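Local coordinates for 70 kDa protein (Xanthomonas sp., PDB 4B2N) that probably cleaves the polyisoprene chains of natural rubber processively with dioxygen, as a c-type cytochrome dioxygenase carrying two hemes, at residues Thr268-Tyr276 against Asp601-Asn609; Ser392-Ala402 against Leu413-Thr421. All coordinates share one frame; numbering follows the deposited sequence.

Contact 1: Thr268-Tyr276 against Asp601-Asn609; sequences TLAPSLLEY and DNVAAQYLN
Leu-608 and Tyr-607, at the end of helix 599-607 closed by a Schellman motif, pack against Pro-271, Ser-272 and Leu-273 in the irregular segment that follows helix 253-261. The motif is identified by Asn-609, whose phi is positive and whose N bonds to Gln-606 O, while the N of the residue after it bonds to Ala-605 O. Just before Asn-609, Leu-608 has left helical geometry, and its two methyls carry much of the contact. Leu-608 CD2 lies 3.3 Å from Ser-272 O, and Leu-608 CD1 is 3.8 Å from Leu-273 CD2. Next to Ser-272, the pyrrolidine of Pro-271 spans side chain and backbone: its CG is 3.7 Å from Tyr-607 CD2, while its CB lies 3.6 Å from Tyr-607 O. Leu-269 CD1 approaches the same ring obliquely and less closely.

Across from Ala-604 stands Tyr-276. With CG anti to the backbone N (chi1 -173°), the Tyr-276 ring reaches the helix obliquely, with Tyr-276 CZ 4.0 Å from Ala-604 CB. Outside the two segments, helix 253-261 also touches Tyr-276, Ala-604 and Tyr-607, placing the contact on that helix. The loop has its own internal brace, an ST turn from Leu-274 N to Ser-272 OG. Two waters join Tyr-276 OH to Asp-601. One bridges to Asp-601 OD1; the other sits in the plane of the Tyr-276 ring, 2.8 Å from Tyr-276 OH, and donates to Asp-601 O at 3.1 Å.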
loop_
_atom_site.group_PDB
_atom_site.type_symbol
_atom_site.label_atom_id
_atom_site.label_comp_id
_atom_site.label_asym_id
_atom_site.label_seq_id
_atom_site.Cartn_x
_atom_site.Cartn_y
_atom_site.Cartn_z
ATOM N N THR A 268 -12.817 -13.459 -16.110
ATOM C CA THR A 268 -13.214 -13.009 -17.416
ATOM C C THR A 268 -13.626 -11.516 -17.369
ATOM O O THR A 268 -14.285 -11.047 -16.432
ATOM C CB THR A 268 -14.440 -13.807 -17.920
ATOM O OG1 THR A 268 -14.147 -15.209 -17.878
ATOM C CG2 THR A 268 -14.788 -13.411 -19.310
ATOM N N LEU A 269 -13.147 -10.757 -18.341
ATOM C CA LEU A 269 -13.609 -9.398 -18.502
ATOM C C LEU A 269 -15.048 -9.490 -19.061
ATOM O O LEU A 269 -15.262 -9.871 -20.182
ATOM C CB LEU A 269 -12.724 -8.629 -19.493
ATOM C CG LEU A 269 -13.120 -7.190 -19.859
ATOM C CD1 LEU A 269 -13.193 -6.320 -18.611
ATOM C CD2 LEU A 269 -12.152 -6.560 -20.868
ATOM N N ALA A 270 -16.016 -9.172 -18.241
ATOM C CA ALA A 270 -17.420 -9.322 -18.610
ATOM C C ALA A 270 -18.185 -8.379 -17.689
ATOM O O ALA A 270 -18.626 -8.768 -16.621
ATOM C CB ALA A 270 -17.850 -10.789 -18.404
ATOM N N PRO A 271 -18.303 -7.116 -18.072
ATOM C CA PRO A 271 -18.888 -6.106 -17.216
ATOM C C PRO A 271 -20.323 -6.382 -16.906
ATOM O O PRO A 271 -20.991 -6.972 -17.766
ATOM C CB PRO A 271 -18.780 -4.853 -18.108
ATOM C CG PRO A 271 -17.496 -5.097 -18.774
ATOM C CD PRO A 271 -17.725 -6.498 -19.264
ATOM N N SER A 272 -20.785 -6.021 -15.710
ATOM C CA SER A 272 -22.209 -6.239 -15.371
ATOM C C SER A 272 -22.585 -5.194 -14.383
ATOM O O SER A 272 -21.730 -4.717 -13.650
ATOM C CB SER A 272 -22.385 -7.621 -14.707
ATOM O OG SER A 272 -23.694 -7.850 -14.146
ATOM N N LEU A 273 -23.873 -4.852 -14.340
ATOM C CA LEU A 273 -24.416 -3.972 -13.276
ATOM C C LEU A 273 -24.656 -4.742 -11.957
ATOM O O LEU A 273 -24.821 -4.136 -10.947
ATOM C CB LEU A 273 -25.791 -3.443 -13.726
ATOM C CG LEU A 273 -25.775 -2.583 -14.993
ATOM C CD1 LEU A 273 -27.174 -2.179 -15.434
ATOM C CD2 LEU A 273 -24.948 -1.376 -14.567
ATOM N N LEU A 274 -24.701 -6.064 -11.971
ATOM C CA LEU A 274 -25.394 -6.828 -10.920
ATOM C C LEU A 274 -24.642 -6.959 -9.611
ATOM O O LEU A 274 -25.225 -7.199 -8.506
ATOM C CB LEU A 274 -25.669 -8.243 -11.460
ATOM C CG LEU A 274 -27.035 -8.377 -12.084
ATOM C CD1 LEU A 274 -27.081 -7.388 -13.196
ATOM C CD2 LEU A 274 -27.113 -9.735 -12.663
ATOM N N GLU A 275 -23.323 -6.827 -9.689
ATOM C CA GLU A 275 -22.515 -6.945 -8.466
ATOM C C GLU A 275 -21.754 -5.687 -8.058
ATOM O O GLU A 275 -21.052 -5.669 -7.075
ATOM C CB GLU A 275 -21.556 -8.127 -8.596
ATOM C CG GLU A 275 -22.306 -9.450 -8.732
ATOM C CD GLU A 275 -21.343 -10.608 -8.535
ATOM O OE1 GLU A 275 -21.078 -10.999 -7.338
ATOM O OE2 GLU A 275 -20.813 -11.128 -9.546
ATOM N N TYR A 276 -21.888 -4.646 -8.849
ATOM C CA TYR A 276 -21.300 -3.355 -8.532
ATOM C C TYR A 276 -22.265 -2.481 -7.738
ATOM O O TYR A 276 -23.340 -2.151 -8.247
ATOM C CB TYR A 276 -21.019 -2.675 -9.845
ATOM C CG TYR A 276 -20.250 -1.384 -9.729
ATOM C CD1 TYR A 276 -19.051 -1.314 -8.985
ATOM C CD2 TYR A 276 -20.695 -0.245 -10.410
ATOM C CE1 TYR A 276 -18.331 -0.103 -8.894
ATOM C CE2 TYR A 276 -20.022 0.962 -10.324
ATOM C CZ TYR A 276 -18.827 1.045 -9.591
ATOM O OH TYR A 276 -18.147 2.272 -9.547
ATOM N N ASP A 601 -14.404 5.219 -11.288
ATOM C CA ASP A 601 -15.816 5.539 -11.581
ATOM C C ASP A 601 -16.125 5.658 -13.063
ATOM O O ASP A 601 -17.145 5.147 -13.524
ATOM C CB ASP A 601 -16.284 6.797 -10.885
ATOM C CG ASP A 601 -16.323 6.628 -9.374
ATOM O OD1 ASP A 601 -16.269 5.496 -8.859
ATOM O OD2 ASP A 601 -16.427 7.652 -8.704
ATOM N N ASN A 602 -15.270 6.339 -13.805
ATOM C CA ASN A 602 -15.542 6.574 -15.208
ATOM C C ASN A 602 -15.248 5.369 -16.030
ATOM O O ASN A 602 -15.942 5.113 -17.016
ATOM C CB ASN A 602 -14.820 7.851 -15.710
ATOM C CG ASN A 602 -15.395 9.083 -15.002
ATOM O OD1 ASN A 602 -14.873 9.568 -13.988
ATOM N ND2 ASN A 602 -16.551 9.493 -15.450
ATOM N N VAL A 603 -14.246 4.594 -15.618
ATOM C CA VAL A 603 -13.985 3.292 -16.303
ATOM C C VAL A 603 -15.213 2.358 -16.205
ATOM O O VAL A 603 -15.658 1.749 -17.184
ATOM C CB VAL A 603 -12.691 2.639 -15.710
ATOM C CG1 VAL A 603 -12.532 1.188 -16.201
ATOM C CG2 VAL A 603 -11.487 3.451 -16.166
ATOM N N ALA A 604 -15.696 2.188 -15.000
ATOM C CA ALA A 604 -16.956 1.478 -14.733
ATOM C C ALA A 604 -18.122 1.999 -15.579
ATOM O O ALA A 604 -18.777 1.184 -16.260
ATOM C CB ALA A 604 -17.294 1.586 -13.254
ATOM N N ALA A 605 -18.336 3.325 -15.573
ATOM C CA ALA A 605 -19.442 3.945 -16.343
ATOM C C ALA A 605 -19.260 3.564 -17.778
ATOM O O ALA A 605 -20.178 3.065 -18.458
ATOM C CB ALA A 605 -19.397 5.454 -16.192
ATOM N N GLN A 606 -18.044 3.725 -18.267
ATOM C CA GLN A 606 -17.868 3.476 -19.702
ATOM C C GLN A 606 -18.042 1.996 -20.060
ATOM O O GLN A 606 -18.681 1.690 -21.081
ATOM C CB GLN A 606 -16.496 4.005 -20.216
ATOM C CG GLN A 606 -16.318 3.775 -21.714
ATOM C CD GLN A 606 -14.953 4.228 -22.182
ATOM O OE1 GLN A 606 -13.970 4.078 -21.451
ATOM N NE2 GLN A 606 -14.893 4.857 -23.373
ATOM N N TYR A 607 -17.451 1.077 -19.291
ATOM C CA TYR A 607 -17.692 -0.346 -19.567
ATOM C C TYR A 607 -19.150 -0.765 -19.373
ATOM O O TYR A 607 -19.548 -1.810 -19.846
ATOM C CB TYR A 607 -16.840 -1.248 -18.662
ATOM C CG TYR A 607 -15.461 -1.450 -19.256
ATOM C CD1 TYR A 607 -14.439 -0.535 -19.004
ATOM C CD2 TYR A 607 -15.208 -2.493 -20.110
ATOM C CE1 TYR A 607 -13.157 -0.689 -19.562
ATOM C CE2 TYR A 607 -13.954 -2.675 -20.654
ATOM C CZ TYR A 607 -12.921 -1.786 -20.380
ATOM O OH TYR A 607 -11.689 -1.977 -21.007
ATOM N N LEU A 608 -19.914 0.001 -18.625
ATOM C CA LEU A 608 -21.308 -0.366 -18.360
ATOM C C LEU A 608 -22.237 0.454 -19.289
ATOM O O LEU A 608 -23.461 0.496 -19.114
ATOM C CB LEU A 608 -21.612 -0.183 -16.854
ATOM C CG LEU A 608 -20.953 -1.252 -15.971
ATOM C CD1 LEU A 608 -21.159 -0.828 -14.523
ATOM C CD2 LEU A 608 -21.375 -2.716 -16.220
ATOM N N ASN A 609 -21.646 1.124 -20.302
ATOM C CA ASN A 609 -22.425 1.903 -21.281
ATOM C C ASN A 609 -23.228 3.021 -20.681
ATOM O O ASN A 609 -24.309 3.324 -21.205
ATOM C CB ASN A 609 -23.428 1.004 -22.015
ATOM C CG ASN A 609 -22.734 -0.117 -22.767
ATOM O OD1 ASN A 609 -21.810 0.141 -23.508
ATOM N ND2 ASN A 609 -23.142 -1.363 -22.532
HETATM O O HOH W 1 -15.508 2.327 -9.194
HETATM O O HOH W 2 -19.134 4.162 -11.431
#

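Contact 2: Ser392-Ala402 against Leu413-Thr421; sequences SCHGVYSPRHA and LKGVAAVVT. With HEC (heme c), chain D.
Val-396 O is gripped twice by the type II turn at Leu-413 to Val-416. Gly-415 N donates to Val-396 O at 2.6 Å with an N-H...O angle of 152°, tilted 33° from the carbonyl plane, and Lys-414 CA adds a CA-H...O contact to Val-396 O at 3.3 Å. Gly-415 takes the turn's third position, where its positive phi favours glycine, and its CA lies 3.5 Å from Tyr-397 CE1. The methylenes of Lys-414 run beside the carbonyls of Val-396 and Tyr-397.

Waters fill in between the two backbones. One donates to His-394 O and Gly-415 O and accepts from Tyr-397 OH, to which Leu-506 N also bonds; another joins Val-396 N to Leu-413 O. Farther along, Val-419 CB sits 3.4 Å from Cys-393 O.

This end belongs to the CXXCH heme c attachment motif, with Cys-390 as its first cysteine and His-641 as the second axial ligand. A chi1 of -66° carries Cys-393 SG to the heme, where its thioether bond to heme CAC measures 2.0 Å. His-394 NE2 binds the heme iron at 2.0 Å. Thr-421 OG1 lies 3.5 Å from heme CMD. Pro-504 O takes the hydrogen bond of His-394 ND1, which, with the iron bond, probably holds the imidazole's rotation and strengthens its donation to iron. Two histidine ligands fill both axial positions, consistent with electron transfer at this heme rather than oxygen binding.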
loop_
_atom_site.group_PDB
_atom_site.type_symbol
_atom_site.label_atom_id
_atom_site.label_comp_id
_atom_site.label_asym_id
_atom_site.label_seq_id
_atom_site.Cartn_x
_atom_site.Cartn_y
_atom_site.Cartn_z
ATOM N N SER A 392 0.465 -2.399 23.468
ATOM C CA SER A 392 -0.859 -3.026 23.479
ATOM C C SER A 392 -1.586 -2.993 22.142
ATOM O O SER A 392 -2.631 -3.578 22.015
ATOM C CB SER A 392 -1.790 -2.389 24.555
ATOM O OG SER A 392 -2.082 -1.031 24.255
ATOM N N CYS A 393 -1.066 -2.275 21.160
ATOM C CA CYS A 393 -1.685 -2.269 19.817
ATOM C C CYS A 393 -0.644 -2.623 18.843
ATOM O O CYS A 393 -0.828 -3.538 18.052
ATOM C CB CYS A 393 -2.205 -0.890 19.421
ATOM S SG CYS A 393 -3.561 -0.443 20.522
ATOM N N HIS A 394 0.458 -1.869 18.857
ATOM C CA HIS A 394 1.443 -2.037 17.800
ATOM C C HIS A 394 2.238 -3.342 17.833
ATOM O O HIS A 394 2.664 -3.881 16.800
ATOM C CB HIS A 394 2.369 -0.841 17.788
ATOM C CG HIS A 394 1.751 0.368 17.214
ATOM N ND1 HIS A 394 1.720 0.613 15.855
ATOM C CD2 HIS A 394 1.206 1.457 17.820
ATOM C CE1 HIS A 394 1.143 1.811 15.645
ATOM N NE2 HIS A 394 0.812 2.329 16.839
ATOM N N GLY A 395 2.454 -3.883 19.019
ATOM C CA GLY A 395 3.352 -5.023 19.136
ATOM C C GLY A 395 4.422 -4.861 20.186
ATOM O O GLY A 395 4.794 -3.726 20.540
ATOM N N VAL A 396 4.959 -5.994 20.643
ATOM C CA VAL A 396 6.092 -5.996 21.584
ATOM C C VAL A 396 7.440 -6.176 20.870
ATOM O O VAL A 396 7.648 -7.172 20.152
ATOM C CB VAL A 396 5.930 -7.167 22.587
ATOM C CG1 VAL A 396 7.147 -7.259 23.503
ATOM C CG2 VAL A 396 4.660 -6.992 23.411
ATOM N N TYR A 397 8.339 -5.190 21.039
ATOM C CA TYR A 397 9.601 -5.174 20.312
ATOM C C TYR A 397 10.766 -5.589 21.179
ATOM O O TYR A 397 11.711 -6.131 20.667
ATOM C CB TYR A 397 9.918 -3.802 19.681
ATOM C CG TYR A 397 8.903 -3.411 18.644
ATOM C CD1 TYR A 397 8.586 -4.269 17.613
ATOM C CD2 TYR A 397 8.226 -2.211 18.742
ATOM C CE1 TYR A 397 7.589 -3.938 16.680
ATOM C CE2 TYR A 397 7.208 -1.864 17.868
ATOM C CZ TYR A 397 6.910 -2.717 16.820
ATOM O OH TYR A 397 5.917 -2.356 15.957
ATOM N N SER A 398 10.712 -5.255 22.459
ATOM C CA SER A 398 11.825 -5.400 23.382
ATOM C C SER A 398 11.982 -6.889 23.721
ATOM O O SER A 398 10.978 -7.533 24.153
ATOM C CB SER A 398 11.517 -4.564 24.627
ATOM O OG SER A 398 11.915 -5.217 25.812
ATOM N N PRO A 399 13.195 -7.460 23.485
ATOM C CA PRO A 399 13.348 -8.889 23.783
ATOM C C PRO A 399 13.002 -9.200 25.243
ATOM O O PRO A 399 12.469 -10.248 25.549
ATOM C CB PRO A 399 14.846 -9.122 23.540
ATOM C CG PRO A 399 15.199 -8.116 22.490
ATOM C CD PRO A 399 14.438 -6.886 22.936
ATOM N N ARG A 400 13.301 -8.256 26.121
ATOM C CA ARG A 400 12.996 -8.445 27.549
ATOM C C ARG A 400 11.490 -8.598 27.787
ATOM O O ARG A 400 11.073 -9.510 28.472
ATOM C CB ARG A 400 13.566 -7.310 28.377
ATOM C CG ARG A 400 13.373 -7.501 29.878
ATOM C CD ARG A 400 13.758 -6.272 30.704
ATOM N NE ARG A 400 15.127 -5.839 30.459
ATOM C CZ ARG A 400 15.677 -4.735 30.961
ATOM N NH1 ARG A 400 14.988 -3.923 31.773
ATOM N NH2 ARG A 400 16.919 -4.425 30.636
ATOM N N HIS A 401 10.678 -7.738 27.172
ATOM C CA HIS A 401 9.254 -7.840 27.331
ATOM C C HIS A 401 8.729 -8.984 26.524
ATOM O O HIS A 401 7.744 -9.611 26.925
ATOM C CB HIS A 401 8.625 -6.530 26.943
ATOM C CG HIS A 401 8.945 -5.427 27.907
ATOM N ND1 HIS A 401 10.116 -4.749 27.884
ATOM C CD2 HIS A 401 8.219 -4.904 28.951
ATOM C CE1 HIS A 401 10.126 -3.836 28.847
ATOM N NE2 HIS A 401 8.991 -3.940 29.527
ATOM N N ALA A 402 9.385 -9.299 25.388
ATOM C CA ALA A 402 8.924 -10.444 24.586
ATOM C C ALA A 402 8.990 -11.778 25.297
ATOM O O ALA A 402 8.185 -12.659 25.023
ATOM C CB ALA A 402 9.610 -10.529 23.232
ATOM N N LEU A 413 6.726 -14.085 18.855
ATOM C CA LEU A 413 5.739 -13.111 18.399
ATOM C C LEU A 413 6.255 -11.653 18.549
ATOM O O LEU A 413 5.506 -10.676 18.373
ATOM C CB LEU A 413 4.413 -13.326 19.141
ATOM C CG LEU A 413 3.687 -14.641 18.891
ATOM C CD1 LEU A 413 2.396 -14.673 19.728
ATOM C CD2 LEU A 413 3.287 -14.659 17.411
ATOM N N LYS A 414 7.547 -11.517 18.861
ATOM C CA LYS A 414 8.146 -10.220 18.994
ATOM C C LYS A 414 7.898 -9.459 17.702
ATOM O O LYS A 414 8.162 -9.990 16.608
ATOM C CB LYS A 414 9.637 -10.399 19.141
ATOM C CG LYS A 414 10.435 -9.120 19.331
ATOM C CD LYS A 414 11.860 -9.470 19.759
ATOM C CE LYS A 414 12.453 -10.459 18.768
ATOM N NZ LYS A 414 13.818 -9.958 18.524
ATOM N N GLY A 415 7.429 -8.227 17.821
ATOM C CA GLY A 415 7.218 -7.378 16.638
ATOM C C GLY A 415 6.004 -7.659 15.734
ATOM O O GLY A 415 5.712 -6.868 14.850
ATOM N N VAL A 416 5.269 -8.738 15.991
ATOM C CA VAL A 416 4.031 -9.021 15.192
ATOM C C VAL A 416 2.982 -7.915 15.388
ATOM O O VAL A 416 2.706 -7.510 16.522
ATOM C CB VAL A 416 3.407 -10.421 15.476
ATOM C CG1 VAL A 416 2.050 -10.588 14.795
ATOM C CG2 VAL A 416 4.345 -11.523 15.011
ATOM N N ALA A 417 2.465 -7.402 14.265
ATOM C CA ALA A 417 1.340 -6.477 14.311
ATOM C C ALA A 417 0.065 -7.285 13.962
ATOM O O ALA A 417 -0.167 -7.645 12.786
ATOM C CB ALA A 417 1.571 -5.315 13.322
ATOM N N ALA A 418 -0.764 -7.614 14.958
ATOM C CA ALA A 418 -2.029 -8.276 14.692
ATOM C C ALA A 418 -3.178 -7.683 15.481
ATOM O O ALA A 418 -4.012 -8.438 16.028
ATOM C CB ALA A 418 -1.913 -9.773 14.972
ATOM N N VAL A 419 -3.241 -6.357 15.564
ATOM C CA VAL A 419 -4.355 -5.723 16.205
ATOM C C VAL A 419 -4.978 -4.744 15.233
ATOM O O VAL A 419 -4.301 -3.842 14.811
ATOM C CB VAL A 419 -3.869 -4.953 17.465
ATOM C CG1 VAL A 419 -4.984 -4.116 18.107
ATOM C CG2 VAL A 419 -3.259 -5.914 18.502
ATOM N N VAL A 420 -6.265 -4.930 14.905
ATOM C CA VAL A 420 -7.087 -3.906 14.228
ATOM C C VAL A 420 -7.768 -3.119 15.365
ATOM O O VAL A 420 -8.537 -3.679 16.169
ATOM C CB VAL A 420 -8.089 -4.561 13.250
ATOM C CG1 VAL A 420 -9.075 -3.553 12.630
ATOM C CG2 VAL A 420 -7.302 -5.251 12.134
ATOM N N THR A 421 -7.427 -1.841 15.492
ATOM C CA THR A 421 -7.953 -1.034 16.616
ATOM C C THR A 421 -9.342 -0.545 16.155
ATOM O O THR A 421 -9.471 0.061 15.077
ATOM C CB THR A 421 -7.012 0.143 16.919
ATOM O OG1 THR A 421 -5.707 -0.331 17.271
ATOM C CG2 THR A 421 -7.581 1.075 17.992
HETATM FE FE HEC D . -0.182 4.053 17.193
HETATM C CHA HEC D . -0.559 4.631 13.807
HETATM C CHB HEC D . 3.220 5.114 17.079
HETATM C CHC HEC D . 0.074 3.979 20.600
HETATM C CHD HEC D . -2.956 2.063 17.187
HETATM N NA HEC D . 1.088 4.618 15.723
HETATM C C1A HEC D . 0.719 4.956 14.398
HETATM C C2A HEC D . 1.839 5.536 13.660
HETATM C C3A HEC D . 2.950 5.665 14.621
HETATM C C4A HEC D . 2.429 5.166 15.877
HETATM C CMA HEC D . 4.331 6.195 14.308
HETATM C CAA HEC D . 1.917 5.842 12.167
HETATM C CBA HEC D . 2.276 4.429 11.579
HETATM C CGA HEC D . 2.172 4.437 10.046
HETATM O O1A HEC D . 1.693 5.472 9.515
HETATM O O2A HEC D . 2.582 3.482 9.290
HETATM N NB HEC D . 1.412 4.500 18.579
HETATM C C1B HEC D . 2.675 4.889 18.411
HETATM C C2B HEC D . 3.465 5.081 19.631
HETATM C C3B HEC D . 2.491 4.755 20.691
HETATM C C4B HEC D . 1.295 4.418 19.937
HETATM C CMB HEC D . 4.914 5.501 19.718
HETATM C CAB HEC D . 2.671 4.807 22.193
HETATM C CBB HEC D . 2.852 6.097 22.698
HETATM N NC HEC D . -1.130 3.094 18.591
HETATM C C1C HEC D . -1.026 3.282 19.998
HETATM C C2C HEC D . -2.089 2.667 20.784
HETATM C C3C HEC D . -2.963 2.101 19.787
HETATM C C4C HEC D . -2.399 2.462 18.456
HETATM C CMC HEC D . -2.244 2.629 22.296
HETATM C CAC HEC D . -4.231 1.364 20.098
HETATM C CBC HEC D . -5.224 1.826 20.881
HETATM N ND HEC D . -1.427 3.407 15.792
HETATM C C1D HEC D . -2.535 2.684 15.920
HETATM C C2D HEC D . -3.339 2.442 14.731
HETATM C C3D HEC D . -2.647 3.211 13.723
HETATM C C4D HEC D . -1.528 3.774 14.473
HETATM C CMD HEC D . -4.597 1.623 14.588
HETATM C CAD HEC D . -3.017 3.348 12.264
HETATM C CBD HEC D . -3.799 4.668 12.181
HETATM C CGD HEC D . -4.222 5.002 10.770
HETATM O O1D HEC D . -5.401 5.245 10.482
HETATM O O2D HEC D . -3.329 4.975 9.949
HETATM O O HOH W 3 -1.047 -4.363 15.334
HETATM O O HOH W 4 0.205 -6.412 17.678
HETATM O O HOH W 5 4.615 -4.605 14.987
HETATM O O HOH W 6 3.982 -8.164 19.140
#

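Overall arrangement
The two contacts share no helix or strand and lie on opposite sides of the chain's centre, about 42 Å apart between centres and about 23 Å at their nearest atoms. In sequence, both segments of contact 2 fall between those of contact 1. Contact 1 is a surface contact away from the heme sites: it joins residues far apart in the chain, through apolar side chains and water bridges. Contact 2 is buried and local, its segments separated by ten residues. A direct backbone bond and waters link its two backbones, while covalent and metal bonds tie it to a heme. The surface contact packs a helix end, whereas the buried one supplies part of a heme site.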